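PDB 1Z24: insecticyanin-A from Manduca sexta, which binds the blue bile pigment biliverdin IX gamma and, mixed with lipoprotein-bound carotenes, gives hornworms their green camouflage colour. Local coordinates for residues D2-Y8 and K125-H131; L33-E38 and I130-I134. All blocks are in the same frame, centred on the assembly; numbering follows the deposited sequence.

Contact 1: D2-Y8 and K125-H131; sequences DIFYPGY and KKAHSIH. With BLV (biliverdin IX gamma chromophore), chain B.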
# COMPACT_ATOMS: atom_id res chain seq x y z
N ASP A 2 7.58 -17.75 -0.79
CA ASP A 2 7.53 -16.48 -0.10
C ASP A 2 6.21 -15.87 -0.40
O ASP A 2 5.60 -16.24 -1.38
CB ASP A 2 8.60 -15.46 -0.55
CG ASP A 2 9.97 -15.88 -0.08
OD1 ASP A 2 10.26 -16.95 0.38
OD2 ASP A 2 10.81 -14.98 -0.27
N ILE A 3 5.80 -14.94 0.44
CA ILE A 3 4.53 -14.26 0.24
C ILE A 3 4.63 -13.08 -0.76
O ILE A 3 5.41 -12.15 -0.60
CB ILE A 3 3.88 -13.82 1.57
CG1 ILE A 3 3.60 -15.02 2.43
CG2 ILE A 3 2.57 -13.06 1.36
CD1 ILE A 3 3.99 -14.71 3.84
N PHE A 4 3.81 -13.12 -1.81
CA PHE A 4 3.80 -12.05 -2.80
C PHE A 4 2.46 -11.40 -2.84
O PHE A 4 1.43 -12.00 -2.57
CB PHE A 4 3.97 -12.74 -4.19
CG PHE A 4 5.40 -12.90 -4.61
CD1 PHE A 4 6.11 -14.03 -4.19
CD2 PHE A 4 6.00 -11.92 -5.40
CE1 PHE A 4 7.44 -14.17 -4.59
CE2 PHE A 4 7.32 -12.05 -5.80
CZ PHE A 4 8.01 -13.19 -5.41
N TYR A 5 2.45 -10.17 -3.18
CA TYR A 5 1.22 -9.44 -3.31
C TYR A 5 1.39 -8.65 -4.58
O TYR A 5 2.51 -8.36 -4.99
CB TYR A 5 1.11 -8.45 -2.22
CG TYR A 5 1.01 -9.06 -0.88
CD1 TYR A 5 -0.24 -9.51 -0.43
CD2 TYR A 5 2.11 -9.18 -0.03
CE1 TYR A 5 -0.40 -10.05 0.85
CE2 TYR A 5 1.95 -9.70 1.26
CZ TYR A 5 0.69 -10.11 1.71
OH TYR A 5 0.48 -10.63 2.96
N PRO A 6 0.31 -8.29 -5.23
CA PRO A 6 0.44 -7.57 -6.47
C PRO A 6 0.88 -6.14 -6.39
O PRO A 6 0.64 -5.48 -5.41
CB PRO A 6 -0.93 -7.55 -7.12
CG PRO A 6 -1.91 -8.02 -6.07
CD PRO A 6 -1.08 -8.66 -4.94
N GLY A 7 1.52 -5.67 -7.44
CA GLY A 7 1.94 -4.28 -7.47
C GLY A 7 3.28 -3.99 -6.86
O GLY A 7 4.01 -4.89 -6.48
N TYR A 8 3.56 -2.68 -6.80
CA TYR A 8 4.83 -2.19 -6.26
C TYR A 8 4.78 -2.25 -4.76
O TYR A 8 3.70 -2.33 -4.20
CB TYR A 8 5.00 -0.66 -6.68
CG TYR A 8 5.12 -0.44 -8.17
CD1 TYR A 8 6.27 -0.78 -8.85
CD2 TYR A 8 4.08 0.07 -8.93
CE1 TYR A 8 6.42 -0.59 -10.23
CE2 TYR A 8 4.19 0.25 -10.30
CZ TYR A 8 5.36 -0.08 -10.97
OH TYR A 8 5.47 0.08 -12.35
N LYS A 125 7.10 -9.77 -12.53
CA LYS A 125 5.88 -10.41 -12.09
C LYS A 125 4.87 -9.37 -11.72
O LYS A 125 3.75 -9.73 -11.44
CB LYS A 125 6.03 -11.23 -10.82
CG LYS A 125 6.84 -12.50 -11.10
CD LYS A 125 7.21 -13.32 -9.86
CE LYS A 125 6.06 -13.43 -8.85
NZ LYS A 125 5.76 -14.79 -8.34
N LYS A 126 5.30 -8.10 -11.71
CA LYS A 126 4.43 -7.02 -11.31
C LYS A 126 3.88 -7.35 -9.93
O LYS A 126 2.72 -7.16 -9.65
CB LYS A 126 3.33 -6.60 -12.25
CG LYS A 126 3.86 -6.33 -13.67
CD LYS A 126 3.62 -4.88 -14.07
CE LYS A 126 3.63 -4.64 -15.57
NZ LYS A 126 4.93 -4.14 -16.06
N ALA A 127 4.71 -7.86 -9.06
CA ALA A 127 4.27 -8.19 -7.71
C ALA A 127 5.48 -8.09 -6.79
O ALA A 127 6.64 -8.06 -7.24
CB ALA A 127 3.68 -9.58 -7.68
N HIS A 128 5.23 -8.04 -5.49
CA HIS A 128 6.35 -7.96 -4.58
C HIS A 128 6.17 -8.98 -3.51
O HIS A 128 5.05 -9.41 -3.16
CB HIS A 128 6.51 -6.51 -3.89
CG HIS A 128 5.21 -6.09 -3.26
ND1 HIS A 128 4.12 -5.66 -4.04
CD2 HIS A 128 4.83 -6.07 -1.96
CE1 HIS A 128 3.14 -5.40 -3.19
NE2 HIS A 128 3.51 -5.63 -1.93
N SER A 129 7.32 -9.38 -2.98
CA SER A 129 7.27 -10.32 -1.88
C SER A 129 7.53 -9.51 -0.60
O SER A 129 8.21 -8.48 -0.63
CB SER A 129 8.24 -11.49 -1.93
OG SER A 129 9.57 -11.05 -2.21
N ILE A 130 6.99 -9.95 0.53
CA ILE A 130 7.18 -9.26 1.78
C ILE A 130 7.88 -10.17 2.80
O ILE A 130 7.53 -11.36 3.00
CB ILE A 130 5.82 -8.82 2.38
CG1 ILE A 130 5.10 -7.71 1.55
CG2 ILE A 130 6.01 -8.44 3.86
CD1 ILE A 130 5.97 -6.47 1.36
N HIS A 131 8.87 -9.62 3.46
CA HIS A 131 9.55 -10.39 4.48
C HIS A 131 9.48 -9.65 5.81
O HIS A 131 9.55 -8.42 5.82
CB HIS A 131 10.99 -10.77 4.18
CG HIS A 131 11.03 -11.40 2.85
ND1 HIS A 131 11.44 -10.72 1.71
CD2 HIS A 131 10.67 -12.65 2.48
CE1 HIS A 131 11.32 -11.62 0.68
NE2 HIS A 131 10.87 -12.78 1.11
NA BLV B . 17.64 -11.89 4.90
C1A BLV B . 17.42 -11.85 3.57
C2A BLV B . 17.05 -10.53 3.08
C3A BLV B . 17.06 -9.72 4.17
C4A BLV B . 17.42 -10.59 5.31
CMA BLV B . 16.68 -8.20 4.31
OA BLV B . 17.53 -12.83 2.86
CAA BLV B . 16.68 -10.19 1.69
CBA BLV B . 15.28 -10.72 1.57
CGA BLV B . 14.85 -10.61 0.10
O1A BLV B . 14.11 -9.74 -0.28
O2A BLV B . 15.28 -11.39 -0.68
CHB BLV B . 17.50 -10.12 6.62
NB BLV B . 18.22 -12.10 7.86
C1B BLV B . 17.64 -10.86 7.79
C2B BLV B . 17.24 -10.39 9.10
C3B BLV B . 17.58 -11.37 9.94
C4B BLV B . 18.18 -12.45 9.15
CMB BLV B . 16.59 -9.06 9.43
CAB BLV B . 17.36 -11.37 11.42
CBB BLV B . 16.93 -12.58 11.91
CHC BLV B . 18.70 -13.63 9.72
NC BLV B . 19.45 -15.04 7.90
C1C BLV B . 19.42 -14.66 9.20
C2C BLV B . 20.25 -15.55 10.04
C3C BLV B . 20.84 -16.48 9.29
C4C BLV B . 20.33 -16.15 7.89
CMC BLV B . 20.46 -15.36 11.46
CAC BLV B . 21.78 -17.66 9.58
CBC BLV B . 22.62 -18.14 8.63
CHD BLV B . 20.60 -16.93 6.71
ND BLV B . 20.66 -15.10 5.06
C1D BLV B . 20.77 -16.47 5.42
C2D BLV B . 21.14 -17.29 4.23
C3D BLV B . 21.24 -16.43 3.16
C4D BLV B . 20.95 -15.11 3.70
CMD BLV B . 21.34 -18.77 4.15
OD BLV B . 20.97 -14.11 3.03
CAD BLV B . 21.59 -16.78 1.76
CBD BLV B . 23.04 -16.39 1.54
CGD BLV B . 23.43 -16.52 0.02
O1D BLV B . 23.95 -17.52 -0.37
O2D BLV B . 23.20 -15.63 -0.78

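Contact 2: L33-E38 and I130-I134; sequences LPLENE and IHAWI. With BLV (biliverdin IX gamma chromophore), chain B.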
# COMPACT_ATOMS: atom_id res chain seq x y z
N LEU A 33 8.19 -14.13 8.54
CA LEU A 33 7.30 -14.47 7.47
C LEU A 33 8.18 -15.46 6.65
O LEU A 33 9.43 -15.35 6.79
CB LEU A 33 6.94 -13.28 6.58
CG LEU A 33 6.02 -12.24 7.23
CD1 LEU A 33 5.58 -11.23 6.18
CD2 LEU A 33 4.80 -12.82 7.86
N PRO A 34 7.62 -16.40 5.89
CA PRO A 34 8.46 -17.31 5.15
C PRO A 34 9.48 -16.60 4.25
O PRO A 34 9.17 -15.55 3.69
CB PRO A 34 7.53 -17.96 4.14
CG PRO A 34 6.14 -17.76 4.60
CD PRO A 34 6.21 -16.67 5.62
N LEU A 35 10.71 -17.12 4.31
CA LEU A 35 11.87 -16.61 3.57
C LEU A 35 12.70 -17.80 3.12
O LEU A 35 13.27 -18.49 3.99
CB LEU A 35 12.65 -15.56 4.39
CG LEU A 35 13.97 -15.09 3.73
CD1 LEU A 35 13.71 -14.56 2.29
CD2 LEU A 35 14.65 -14.01 4.60
N GLU A 36 12.64 -18.08 1.84
CA GLU A 36 13.35 -19.22 1.31
C GLU A 36 14.73 -19.60 1.85
O GLU A 36 14.85 -20.68 2.41
CB GLU A 36 13.59 -19.11 -0.21
CG GLU A 36 13.59 -20.45 -0.92
CD GLU A 36 12.24 -21.08 -0.84
OE1 GLU A 36 11.20 -20.45 -0.81
OE2 GLU A 36 12.29 -22.38 -0.78
N ASN A 37 15.63 -18.67 1.91
CA ASN A 37 16.94 -18.97 2.39
C ASN A 37 16.97 -19.36 3.81
O ASN A 37 17.96 -19.89 4.22
CB ASN A 37 18.03 -17.92 2.12
CG ASN A 37 17.74 -16.60 2.86
OD1 ASN A 37 17.30 -16.58 4.01
ND2 ASN A 37 18.14 -15.49 2.27
N GLU A 38 15.95 -19.08 4.58
CA GLU A 38 16.15 -19.48 5.96
C GLU A 38 15.04 -20.31 6.58
O GLU A 38 14.97 -20.57 7.80
CB GLU A 38 16.50 -18.24 6.72
CG GLU A 38 15.24 -17.31 6.85
CD GLU A 38 15.50 -16.22 7.89
OE1 GLU A 38 15.66 -15.04 7.70
OE2 GLU A 38 15.49 -16.69 9.08
N ILE A 130 6.99 -9.95 0.53
CA ILE A 130 7.18 -9.26 1.78
C ILE A 130 7.88 -10.17 2.80
O ILE A 130 7.53 -11.36 3.00
CB ILE A 130 5.82 -8.82 2.38
CG1 ILE A 130 5.10 -7.71 1.55
CG2 ILE A 130 6.01 -8.44 3.86
CD1 ILE A 130 5.97 -6.47 1.36
N HIS A 131 8.87 -9.62 3.46
CA HIS A 131 9.55 -10.39 4.48
C HIS A 131 9.48 -9.65 5.81
O HIS A 131 9.55 -8.42 5.82
CB HIS A 131 10.99 -10.77 4.18
CG HIS A 131 11.03 -11.40 2.85
ND1 HIS A 131 11.44 -10.72 1.71
CD2 HIS A 131 10.67 -12.65 2.48
CE1 HIS A 131 11.32 -11.62 0.68
NE2 HIS A 131 10.87 -12.78 1.11
N ALA A 132 9.35 -10.37 6.93
CA ALA A 132 9.30 -9.70 8.23
C ALA A 132 9.82 -10.60 9.32
O ALA A 132 9.70 -11.82 9.20
CB ALA A 132 7.90 -9.26 8.60
N TRP A 133 10.39 -9.98 10.39
CA TRP A 133 10.94 -10.74 11.50
C TRP A 133 10.67 -10.15 12.85
O TRP A 133 10.85 -8.94 13.07
CB TRP A 133 12.48 -10.67 11.45
CG TRP A 133 13.11 -11.23 10.25
CD1 TRP A 133 13.72 -12.47 10.15
CD2 TRP A 133 13.22 -10.56 8.95
NE1 TRP A 133 14.22 -12.59 8.83
CE2 TRP A 133 13.92 -11.47 8.07
CE3 TRP A 133 12.76 -9.31 8.47
CZ2 TRP A 133 14.20 -11.13 6.69
CZ3 TRP A 133 13.00 -8.96 7.15
CH2 TRP A 133 13.73 -9.84 6.27
N ILE A 134 10.26 -11.00 13.78
CA ILE A 134 10.03 -10.51 15.12
C ILE A 134 11.28 -10.86 15.88
O ILE A 134 11.65 -12.04 16.02
CB ILE A 134 8.79 -11.06 15.76
CG1 ILE A 134 7.64 -10.35 15.12
CG2 ILE A 134 8.76 -10.59 17.18
CD1 ILE A 134 6.52 -11.38 15.14
NA BLV B . 17.64 -11.89 4.90
C1A BLV B . 17.42 -11.85 3.57
C2A BLV B . 17.05 -10.53 3.08
C3A BLV B . 17.06 -9.72 4.17
C4A BLV B . 17.42 -10.59 5.31
CMA BLV B . 16.68 -8.20 4.31
OA BLV B . 17.53 -12.83 2.86
CAA BLV B . 16.68 -10.19 1.69
CBA BLV B . 15.28 -10.72 1.57
CGA BLV B . 14.85 -10.61 0.10
O1A BLV B . 14.11 -9.74 -0.28
O2A BLV B . 15.28 -11.39 -0.68
CHB BLV B . 17.50 -10.12 6.62
NB BLV B . 18.22 -12.10 7.86
C1B BLV B . 17.64 -10.86 7.79
C2B BLV B . 17.24 -10.39 9.10
C3B BLV B . 17.58 -11.37 9.94
C4B BLV B . 18.18 -12.45 9.15
CMB BLV B . 16.59 -9.06 9.43
CAB BLV B . 17.36 -11.37 11.42
CBB BLV B . 16.93 -12.58 11.91
CHC BLV B . 18.70 -13.63 9.72
NC BLV B . 19.45 -15.04 7.90
C1C BLV B . 19.42 -14.66 9.20
C2C BLV B . 20.25 -15.55 10.04
C3C BLV B . 20.84 -16.48 9.29
C4C BLV B . 20.33 -16.15 7.89
CMC BLV B . 20.46 -15.36 11.46
CAC BLV B . 21.78 -17.66 9.58
CBC BLV B . 22.62 -18.14 8.63
CHD BLV B . 20.60 -16.93 6.71
ND BLV B . 20.66 -15.10 5.06
C1D BLV B . 20.77 -16.47 5.42
C2D BLV B . 21.14 -17.29 4.23
C3D BLV B . 21.24 -16.43 3.16
C4D BLV B . 20.95 -15.11 3.70
CMD BLV B . 21.34 -18.77 4.15
OD BLV B . 20.97 -14.11 3.03
CAD BLV B . 21.59 -16.78 1.76
CBD BLV B . 23.04 -16.39 1.54
CGD BLV B . 23.43 -16.52 0.02
O1D BLV B . 23.95 -17.52 -0.37
O2D BLV B . 23.20 -15.63 -0.78

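Contact 1: D2-Y8 and K125-H131
H128, F4 and Y5 bury the most surface where strand 3-6 pairs antiparallel with the start of strand 127-136. H128 is tied at both backbone and side chain. H128 N donates to Y5 O (2.8 Å) and H128 O accepts from Y5 N (2.7 Å), so Y5 and H128 form a hydrogen-bonded pair. Its ring carries the pairing past the end of strand 3-6: H128 ND1 donates to G7 O at 2.6 Å. G7 N in turn donates to K126 O at 2.9 Å. F4 sits opposite S129 in a non-hydrogen-bonded pair, with CA atoms 4.0 Å apart. Its ring is sandwiched. S129 CB makes a CH-pi contact with one face of the F4 ring, 3.8 Å from its centroid. Over the other face K125 NZ lies 3.9 Å from the centroid of the F4 ring, almost on the ring normal, a cation-pi interaction. Y5 points to the other side of the sheet, where Y5 CD2 packs against I130 CG1 at 3.7 Å. There it also meets P6 of the second subunit. H131 ND1 is hydrogen-bonded to N118 and lies 3.5 Å from O1A of the chromophore. Backbone bonds thus hold the contact, and at the far end a His-carboxylate hydrogen bond, H131 NE2 to D2 OD2 at 2.6 Å, joins the N-terminal segment to the lipocalin barrel beside the pigment.

Contact 2: L33-E38 and I130-I134
The loop 33-38 follows strand 25-32 and folds against strand 127-136 at the pigment pocket. I130 comes first. I130 CG2 packs on L33 CD1 at 3.7 Å, and the I130 side chain also touches Y5 of the N-terminal strand. H131 turns its ring to the loop. L35 CD1 lies over one face of the H131 ring, 3.8 Å from the centroid, in a CH-pi contact. P34 O is near the ring edge, 3.5 Å from H131 CD2. NE2 of H131 is hydrogen-bonded to D2 and ND1 to N118. A132 gives the backbone link: L33 N donates to A132 O at 2.8 Å. The CB of A132 packs on L33 CG at 3.8 Å. W133 faces the pocket. L35 CD2 meets the ring edge at W133 CZ2, 3.6 Å away, and W133 NE1 donates an almost straight hydrogen bond to E38 OE1 at 3.1 Å. One face of the indole lies against the chromophore, with W133 CZ2 3.5 Å from CHB of the pigment. The loop reaches the same ligand, as N37 ND2 donates to BLV OA at 2.8 Å. E38 N bonds back to L35 O at 2.8 Å and closes the turn that presents N37. Apolar packing at L33 therefore gives way to polar and aromatic groups at the chromophore, and loop and strand together line part of the biliverdin pocket.

Overall arrangement
Contacts 1 and 2 follow one another along strand 127-136 and share I130 and H131. Their centres are about 13 Å apart. In chain order come the N-terminal strand 3-6, the loop 33-38 and, much later, the strand that receives both. Contact 1, where the short strand 3-6 adds to strand 127-136, has its centre about 18 Å from the centre of the chain. The centre of contact 2, a buried contact, is about 8 Å from it, where the loop borders the cavity of the lipocalin barrel. The two first segments also touch: D2 OD1 probably accepts a hydrogen bond from E36 N at 3.0 Å. N-terminal segment, loop and barrel strand thus meet around H131, beside the bound pigment.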